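Local atomic coordinates of peptidoglycan-recognition protein (Apis mellifera, PDB entry 5XZ3), a protein that probably recognises bacterial cell-wall peptidoglycan as part of the innate immune defence of the honey bee. Residues 123-128 with 165-170; 10-15 with 82-87. All blocks are in the same frame, centred on the assembly; numbering follows the deposited sequence.

Contact 1 (123-128 with 165-170); sequences AAHKLI and NWPEWV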
ATOM      1  N   ALA A 123      10.199   3.238   4.068  1.00 30.24           N
ATOM      2  CA  ALA A 123       8.887   3.936   4.032  1.00 29.55           C
ATOM      3  C   ALA A 123       7.699   3.014   4.342  1.00 28.31           C
ATOM      4  O   ALA A 123       6.865   3.354   5.166  1.00 27.74           O
ATOM      5  CB  ALA A 123       8.661   4.631   2.698  1.00 29.51           C
ATOM      6  N   ALA A 124       7.631   1.861   3.683  1.00 27.78           N
ATOM      7  CA  ALA A 124       6.536   0.898   3.922  1.00 27.02           C
ATOM      8  C   ALA A 124       6.576   0.366   5.343  1.00 27.03           C
ATOM      9  O   ALA A 124       5.530   0.230   5.979  1.00 26.66           O
ATOM     10  CB  ALA A 124       6.582  -0.246   2.928  1.00 26.03           C
ATOM     11  N   HIS A 125       7.774   0.090   5.851  1.00 27.49           N
ATOM     12  CA  HIS A 125       7.882  -0.429   7.219  1.00 29.56           C
ATOM     13  C   HIS A 125       7.489   0.616   8.267  1.00 30.15           C
ATOM     14  O   HIS A 125       6.808   0.289   9.261  1.00 28.74           O
ATOM     15  CB  HIS A 125       9.259  -1.001   7.513  1.00 30.70           C
ATOM     16  CG  HIS A 125       9.291  -1.797   8.775  1.00 31.97           C
ATOM     17  ND1 HIS A 125       8.710  -3.042   8.873  1.00 32.66           N
ATOM     18  CD2 HIS A 125       9.755  -1.497  10.007  1.00 33.25           C
ATOM     19  CE1 HIS A 125       8.865  -3.501  10.104  1.00 33.16           C
ATOM     20  NE2 HIS A 125       9.498  -2.584  10.812  1.00 35.32           N
ATOM     21  N   LYS A 126       7.871   1.871   8.018  1.00 30.58           N
ATOM     22  CA  LYS A 126       7.463   2.979   8.888  1.00 32.15           C
ATOM     23  C   LYS A 126       5.944   3.157   8.873  1.00 30.17           C
ATOM     24  O   LYS A 126       5.343   3.456   9.913  1.00 29.55           O
ATOM     25  CB  LYS A 126       8.155   4.295   8.516  1.00 35.00           C
ATOM     26  CG  LYS A 126       9.602   4.408   8.981  1.00 39.59           C
ATOM     27  CD  LYS A 126      10.183   5.765   8.572  1.00 41.43           C
ATOM     28  CE  LYS A 126      11.659   5.682   8.196  1.00 44.13           C
ATOM     29  NZ  LYS A 126      12.222   7.025   7.853  1.00 45.92           N
ATOM     30  N   LEU A 127       5.327   2.941   7.709  1.00 28.22           N
ATOM     31  CA  LEU A 127       3.892   3.070   7.594  1.00 27.48           C
ATOM     32  C   LEU A 127       3.179   2.043   8.480  1.00 26.59           C
ATOM     33  O   LEU A 127       2.169   2.357   9.114  1.00 26.70           O
ATOM     34  CB  LEU A 127       3.456   2.926   6.141  1.00 26.87           C
ATOM     35  CG  LEU A 127       1.978   3.104   5.824  1.00 26.34           C
ATOM     36  CD1 LEU A 127       1.454   4.497   6.132  1.00 26.50           C
ATOM     37  CD2 LEU A 127       1.745   2.753   4.358  1.00 25.66           C
ATOM     38  N   ILE A 128       3.718   0.828   8.513  1.00 25.33           N
ATOM     39  CA  ILE A 128       3.166  -0.249   9.322  1.00 25.58           C
ATOM     40  C   ILE A 128       3.250   0.120  10.814  1.00 26.38           C
ATOM     41  O   ILE A 128       2.241   0.042  11.543  1.00 25.33           O
ATOM     42  CB  ILE A 128       3.828  -1.610   8.986  1.00 25.18           C
ATOM     43  CG1 ILE A 128       3.350  -2.074   7.595  1.00 25.57           C
ATOM     44  CG2 ILE A 128       3.466  -2.667  10.035  1.00 25.66           C
ATOM     45  CD1 ILE A 128       4.247  -3.096   6.917  1.00 25.61           C
ATOM     46  N   ASN A 165      12.122 -10.205   5.827  1.00 26.10           N
ATOM     47  CA  ASN A 165      13.010  -9.741   6.915  1.00 27.30           C
ATOM     48  C   ASN A 165      12.264  -8.989   8.017  1.00 27.74           C
ATOM     49  O   ASN A 165      12.781  -8.818   9.130  1.00 28.25           O
ATOM     50  CB  ASN A 165      14.146  -8.879   6.363  1.00 28.91           C
ATOM     51  CG  ASN A 165      15.079  -9.656   5.435  1.00 29.95           C
ATOM     52  OD1 ASN A 165      15.312 -10.852   5.623  1.00 30.14           O
ATOM     53  ND2 ASN A 165      15.629  -8.962   4.434  1.00 30.08           N
ATOM     54  N   TRP A 166      11.047  -8.555   7.722  1.00 27.16           N
ATOM     55  CA  TRP A 166      10.288  -7.773   8.677  1.00 27.61           C
ATOM     56  C   TRP A 166       9.733  -8.650   9.777  1.00 28.13           C
ATOM     57  O   TRP A 166       9.143  -9.688   9.480  1.00 28.66           O
ATOM     58  CB  TRP A 166       9.132  -7.077   8.005  1.00 26.60           C
ATOM     59  CG  TRP A 166       9.470  -5.972   7.076  1.00 26.55           C
ATOM     60  CD1 TRP A 166      10.661  -5.291   6.951  1.00 27.32           C
ATOM     61  CD2 TRP A 166       8.555  -5.351   6.181  1.00 25.76           C
ATOM     62  NE1 TRP A 166      10.534  -4.301   5.983  1.00 26.45           N
ATOM     63  CE2 TRP A 166       9.252  -4.326   5.500  1.00 25.78           C
ATOM     64  CE3 TRP A 166       7.207  -5.588   5.857  1.00 25.28           C
ATOM     65  CZ2 TRP A 166       8.638  -3.518   4.526  1.00 25.49           C
ATOM     66  CZ3 TRP A 166       6.608  -4.802   4.875  1.00 25.12           C
ATOM     67  CH2 TRP A 166       7.319  -3.778   4.224  1.00 24.97           C
ATOM     68  N   PRO A 167       9.872  -8.216  11.047  1.00 29.11           N
ATOM     69  CA  PRO A 167       9.360  -9.029  12.160  1.00 29.35           C
ATOM     70  C   PRO A 167       7.843  -9.237  12.132  1.00 28.84           C
ATOM     71  O   PRO A 167       7.349 -10.205  12.719  1.00 29.04           O
ATOM     72  CB  PRO A 167       9.765  -8.225  13.397  1.00 30.95           C
ATOM     73  CG  PRO A 167      10.903  -7.359  12.943  1.00 31.35           C
ATOM     74  CD  PRO A 167      10.570  -7.004  11.529  1.00 29.61           C
ATOM     75  N   GLU A 168       7.114  -8.341  11.460  1.00 28.44           N
ATOM     76  CA  GLU A 168       5.644  -8.421  11.383  1.00 27.91           C
ATOM     77  C   GLU A 168       5.194  -9.375  10.260  1.00 27.08           C
ATOM     78  O   GLU A 168       4.019  -9.749  10.202  1.00 26.39           O
ATOM     79  CB  GLU A 168       4.989  -7.027  11.197  1.00 27.72           C
ATOM     80  CG  GLU A 168       5.254  -5.991  12.292  1.00 30.43           C
ATOM     81  CD  GLU A 168       6.595  -5.266  12.164  1.00 31.22           C
ATOM     82  OE1 GLU A 168       7.363  -5.570  11.228  1.00 31.58           O
ATOM     83  OE2 GLU A 168       6.891  -4.381  13.004  1.00 31.86           O
ATOM     84  N   TRP A 169       6.125  -9.774   9.385  1.00 27.23           N
ATOM     85  CA  TRP A 169       5.798 -10.736   8.317  1.00 26.03           C
ATOM     86  C   TRP A 169       5.469 -12.108   8.920  1.00 26.66           C
ATOM     87  O   TRP A 169       6.149 -12.549   9.841  1.00 26.51           O
ATOM     88  CB  TRP A 169       6.918 -10.836   7.271  1.00 26.15           C
ATOM     89  CG  TRP A 169       6.617 -11.894   6.247  1.00 25.73           C
ATOM     90  CD1 TRP A 169       5.767 -11.779   5.189  1.00 25.79           C
ATOM     91  CD2 TRP A 169       7.122 -13.236   6.216  1.00 26.23           C
ATOM     92  NE1 TRP A 169       5.705 -12.967   4.496  1.00 25.95           N
ATOM     93  CE2 TRP A 169       6.522 -13.881   5.107  1.00 26.04           C
ATOM     94  CE3 TRP A 169       8.006 -13.963   7.025  1.00 26.86           C
ATOM     95  CZ2 TRP A 169       6.808 -15.206   4.761  1.00 27.12           C
ATOM     96  CZ3 TRP A 169       8.286 -15.304   6.684  1.00 28.14           C
ATOM     97  CH2 TRP A 169       7.677 -15.905   5.560  1.00 27.47           C
ATOM     98  N   VAL A 170       4.414 -12.751   8.408  1.00 26.18           N
ATOM     99  CA  VAL A 170       4.008 -14.085   8.838  1.00 27.53           C
ATOM    100  C   VAL A 170       4.041 -15.051   7.652  1.00 28.40           C
ATOM    101  O   VAL A 170       3.583 -14.716   6.551  1.00 27.25           O
ATOM    102  CB  VAL A 170       2.619 -14.138   9.544  1.00 27.97           C
ATOM    103  CG1 VAL A 170       2.611 -13.360  10.872  1.00 28.32           C
ATOM    104  CG2 VAL A 170       1.498 -13.652   8.638  1.00 27.47           C
TER
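With chi1 near -70°, the CG of W166 stands beside its own backbone N and anti to the carbonyl carbon, whereas that of H125 is anti to its backbone N (chi1 -167°); the two side chains, one from each segment, run antiparallel beside each other. The imidazole comes to lie over one face of the indole, its centroid 4.3 Å from that of the five-membered ring of W166. The ring planes are inclined at 47°, between parallel and perpendicular. The far, six-membered part of the indole meets aliphatic groups of helix 118-133: A124 CB approaches CH2 of W166 at 3.8 Å, and I128 CD1 reaches its CZ3 at 3.6 Å. The short side chain of A124 lets the flat ring come close to the helix, I128 is long enough to reach it one turn later, and the broad indole spans all three residues. This is the packing of a C-terminal tail on helix 118-133, which lies against the central sheet of the amidase-like domain. An alanine in place of W166 would probably leave H125 without its aromatic partner and open a gap beside A124 and I128. W166 also starts a type I beta turn to W169, closed by W169 N to W166 O at 3.0 Å; P167, its ring fixing phi, fits the second position. E168 follows, its side chain crossing that of H125 at about a right angle and its backbone bonded to V143 of strand 141-145.

Contact 2 (10-15 with 82-87); sequences IIKRNE and IYEGCG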
ATOM      1  N   ILE A  10       3.002  11.242   4.997  1.00 41.13           N
ATOM      2  CA  ILE A  10       2.082  10.696   3.994  1.00 36.52           C
ATOM      3  C   ILE A  10       1.549  11.830   3.104  1.00 34.94           C
ATOM      4  O   ILE A  10       1.005  12.819   3.588  1.00 34.48           O
ATOM      5  CB  ILE A  10       0.894   9.923   4.624  1.00 35.35           C
ATOM      6  CG1 ILE A  10       1.367   8.683   5.398  1.00 34.88           C
ATOM      7  CG2 ILE A  10      -0.096   9.484   3.546  1.00 35.20           C
ATOM      8  CD1 ILE A  10       0.337   8.114   6.360  1.00 33.91           C
ATOM      9  N   ILE A  11       1.713  11.665   1.802  1.00 33.86           N
ATOM     10  CA  ILE A  11       1.161  12.600   0.823  1.00 34.36           C
ATOM     11  C   ILE A  11      -0.334  12.288   0.706  1.00 33.76           C
ATOM     12  O   ILE A  11      -0.703  11.222   0.225  1.00 31.62           O
ATOM     13  CB  ILE A  11       1.869  12.472  -0.549  1.00 34.53           C
ATOM     14  CG1 ILE A  11       3.406  12.634  -0.453  1.00 35.64           C
ATOM     15  CG2 ILE A  11       1.241  13.396  -1.585  1.00 34.98           C
ATOM     16  CD1 ILE A  11       3.900  13.912   0.183  1.00 38.18           C
ATOM     17  N   LYS A  12      -1.184  13.213   1.157  1.00 34.51           N
ATOM     18  CA  LYS A  12      -2.635  12.972   1.184  1.00 35.50           C
ATOM     19  C   LYS A  12      -3.242  12.961  -0.215  1.00 34.37           C
ATOM     20  O   LYS A  12      -2.684  13.532  -1.147  1.00 34.81           O
ATOM     21  CB  LYS A  12      -3.355  13.989   2.082  1.00 37.95           C
ATOM     22  CG  LYS A  12      -2.992  13.870   3.557  1.00 41.45           C
ATOM     23  CD  LYS A  12      -3.506  15.060   4.358  1.00 44.77           C
ATOM     24  CE  LYS A  12      -4.921  14.824   4.872  1.00 46.44           C
ATOM     25  NZ  LYS A  12      -4.973  14.024   6.136  1.00 49.07           N
ATOM     26  N   ARG A  13      -4.386  12.300  -0.340  1.00 34.80           N
ATOM     27  CA  ARG A  13      -5.097  12.151  -1.606  1.00 35.73           C
ATOM     28  C   ARG A  13      -5.235  13.475  -2.396  1.00 37.35           C
ATOM     29  O   ARG A  13      -4.900  13.519  -3.580  1.00 36.28           O
ATOM     30  CB  ARG A  13      -6.469  11.520  -1.363  1.00 35.60           C
ATOM     31  CG  ARG A  13      -7.131  11.030  -2.639  1.00 36.51           C
ATOM     32  CD  ARG A  13      -8.645  11.197  -2.592  1.00 37.34           C
ATOM     33  NE  ARG A  13      -9.278  10.686  -3.821  1.00 36.47           N
ATOM     34  CZ  ARG A  13      -9.462   9.397  -4.096  1.00 35.75           C
ATOM     35  NH1 ARG A  13     -10.051   9.051  -5.242  1.00 35.27           N
ATOM     36  NH2 ARG A  13      -9.055   8.450  -3.238  1.00 35.02           N
ATOM     37  N   ASN A  14      -5.678  14.549  -1.732  1.00 39.63           N
ATOM     38  CA  ASN A  14      -5.870  15.857  -2.401  1.00 41.86           C
ATOM     39  C   ASN A  14      -4.571  16.515  -2.905  1.00 43.12           C
ATOM     40  O   ASN A  14      -4.622  17.499  -3.648  1.00 43.86           O
ATOM     41  CB  ASN A  14      -6.647  16.833  -1.505  1.00 45.09           C
ATOM     42  CG  ASN A  14      -5.765  17.519  -0.471  1.00 48.00           C
ATOM     43  OD1 ASN A  14      -5.019  16.870   0.264  1.00 48.79           O
ATOM     44  ND2 ASN A  14      -5.848  18.846  -0.416  1.00 51.84           N
ATOM     45  N   GLU A  15      -3.418  15.985  -2.491  1.00 41.48           N
ATOM     46  CA  GLU A  15      -2.143  16.468  -2.999  1.00 41.87           C
ATOM     47  C   GLU A  15      -1.802  15.872  -4.358  1.00 40.67           C
ATOM     48  O   GLU A  15      -0.954  16.415  -5.071  1.00 40.81           O
ATOM     49  CB  GLU A  15      -1.007  16.199  -2.017  1.00 42.89           C
ATOM     50  CG  GLU A  15      -1.105  16.958  -0.709  1.00 44.46           C
ATOM     51  CD  GLU A  15       0.038  16.612   0.228  1.00 45.99           C
ATOM     52  OE1 GLU A  15      -0.220  15.942   1.257  1.00 45.65           O
ATOM     53  OE2 GLU A  15       1.191  17.000  -0.076  1.00 47.89           O
ATOM     54  N   ILE A  82       5.391   8.108   0.749  1.00 31.02           N
ATOM     55  CA  ILE A  82       4.153   7.343   0.945  1.00 30.10           C
ATOM     56  C   ILE A  82       2.990   8.195   0.431  1.00 29.42           C
ATOM     57  O   ILE A  82       2.842   9.348   0.837  1.00 30.68           O
ATOM     58  CB  ILE A  82       3.916   7.005   2.429  1.00 29.79           C
ATOM     59  CG1 ILE A  82       5.082   6.199   3.013  1.00 30.46           C
ATOM     60  CG2 ILE A  82       2.577   6.289   2.628  1.00 28.53           C
ATOM     61  CD1 ILE A  82       5.294   6.472   4.499  1.00 29.74           C
ATOM     62  N   TYR A  83       2.184   7.615  -0.454  1.00 28.98           N
ATOM     63  CA  TYR A  83       1.004   8.276  -1.014  1.00 29.00           C
ATOM     64  C   TYR A  83      -0.265   7.596  -0.532  1.00 28.76           C
ATOM     65  O   TYR A  83      -0.399   6.378  -0.623  1.00 28.15           O
ATOM     66  CB  TYR A  83       1.048   8.247  -2.547  1.00 29.74           C
ATOM     67  CG  TYR A  83       2.220   9.022  -3.097  1.00 30.79           C
ATOM     68  CD1 TYR A  83       3.491   8.438  -3.181  1.00 31.34           C
ATOM     69  CD2 TYR A  83       2.065  10.355  -3.502  1.00 31.81           C
ATOM     70  CE1 TYR A  83       4.581   9.154  -3.661  1.00 32.95           C
ATOM     71  CE2 TYR A  83       3.149  11.082  -3.977  1.00 32.72           C
ATOM     72  CZ  TYR A  83       4.397  10.481  -4.044  1.00 33.71           C
ATOM     73  OH  TYR A  83       5.460  11.200  -4.504  1.00 35.85           O
ATOM     74  N   GLU A  84      -1.200   8.406  -0.045  1.00 28.48           N
ATOM     75  CA  GLU A  84      -2.511   7.923   0.365  1.00 28.50           C
ATOM     76  C   GLU A  84      -3.336   7.583  -0.883  1.00 28.12           C
ATOM     77  O   GLU A  84      -3.532   8.438  -1.756  1.00 28.05           O
ATOM     78  CB  GLU A  84      -3.222   8.984   1.218  1.00 29.55           C
ATOM     79  CG  GLU A  84      -4.553   8.516   1.804  1.00 29.73           C
ATOM     80  CD  GLU A  84      -5.365   9.619   2.476  1.00 31.76           C
ATOM     81  OE1 GLU A  84      -5.266  10.798   2.074  1.00 30.10           O
ATOM     82  OE2 GLU A  84      -6.119   9.289   3.425  1.00 33.86           O
ATOM     83  N   GLY A  85      -3.795   6.335  -0.957  1.00 27.61           N
ATOM     84  CA  GLY A  85      -4.725   5.900  -1.994  1.00 28.20           C
ATOM     85  C   GLY A  85      -6.109   5.978  -1.386  1.00 29.50           C
ATOM     86  O   GLY A  85      -6.624   7.082  -1.136  1.00 30.29           O
ATOM     87  N   CYS A  86      -6.710   4.828  -1.104  1.00 29.04           N
ATOM     88  CA  CYS A  86      -7.967   4.849  -0.364  1.00 31.37           C
ATOM     89  C   CYS A  86      -7.784   5.023   1.172  1.00 30.08           C
ATOM     90  O   CYS A  86      -8.756   5.236   1.908  1.00 31.63           O
ATOM     91  CB  CYS A  86      -8.878   3.688  -0.781  1.00 33.16           C
ATOM     92  SG  CYS A  86      -8.245   2.069  -0.363  1.00 36.75           S
ATOM     93  N   GLY A  87      -6.535   4.990   1.634  1.00 27.51           N
ATOM     94  CA  GLY A  87      -6.191   5.368   3.008  1.00 26.61           C
ATOM     95  C   GLY A  87      -6.462   4.307   4.062  1.00 26.06           C
ATOM     96  O   GLY A  87      -6.768   3.149   3.732  1.00 25.84           O
TER
HETATM   97  O   HOH W   1      -8.603   8.665  -0.003  1.00 34.60           O
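The Y83 ring carries I11 on one face: I11 CG1 stands 4.2 Å from the ring centroid and 27° off the normal, a CH-pi contact for which a branched aliphatic chain gives good cover. The two side chains lie side by side, pointing the same way, toward helix 47-64, and the hydroxyl of Y83 is bonded to D79. The guanidinium of R13 has G85 O at its edge, near its plane. A water links the two, accepting from R13 NH2 at 3.3 Å and donating to G85 O at 2.8 Å, while D69 forms a salt bridge with NH2 and V19 O binds NH1. Arginine suits this place because its several N-H groups serve separate partners.

The backbones run in nearly the same direction and join in a single parallel beta bridge between I11 and Y83. I11 N donates to I82 O at 2.8 Å, and I11 O accepts from E84 N at 2.9 Å. The N-terminal residues thereby lie alongside strand 82-84, outermost in the mixed sheet, on the side away from strand 74-76. I10 CG1 packs 3.9 Å from I82 CG2, and both isoleucines also touch L127 of helix 118-133.

E84 has CG anti to its backbone N (chi1 -175°), and its extended chain is long enough to bring OE1 to the amide of R13 at 3.0 Å, accepting on the anti lone pair, nearly straight at 169°. A second carboxylate, that of E15, turns back so that its OE1 meets K12 N at 2.9 Å from above its plane. Two carboxylates thus each accept a backbone N-H at the start of the short, weakly bonded helix 13-16, which is likely to hold that turn in place.

Overall arrangement
The two contacts lie in different parts of the fold, their centres about 19 Å apart, yet helix 118-133 connects them. It meets the C-terminal tail in contact 1 through A124, H125 and I128, while A123 and L127 pack against I82 and I10 of contact 2. Both contacts are partly buried. Contact 1 joins a helix to a loop chiefly through side chains, packed around a large aromatic ring. Contact 2 joins a loop to the edge of the sheet through backbone bonds, a carboxylate-to-amide bond and a water bridge, with aliphatic and aromatic packing beside these bonds. Thus both chain ends are fastened to the domain by unlike means.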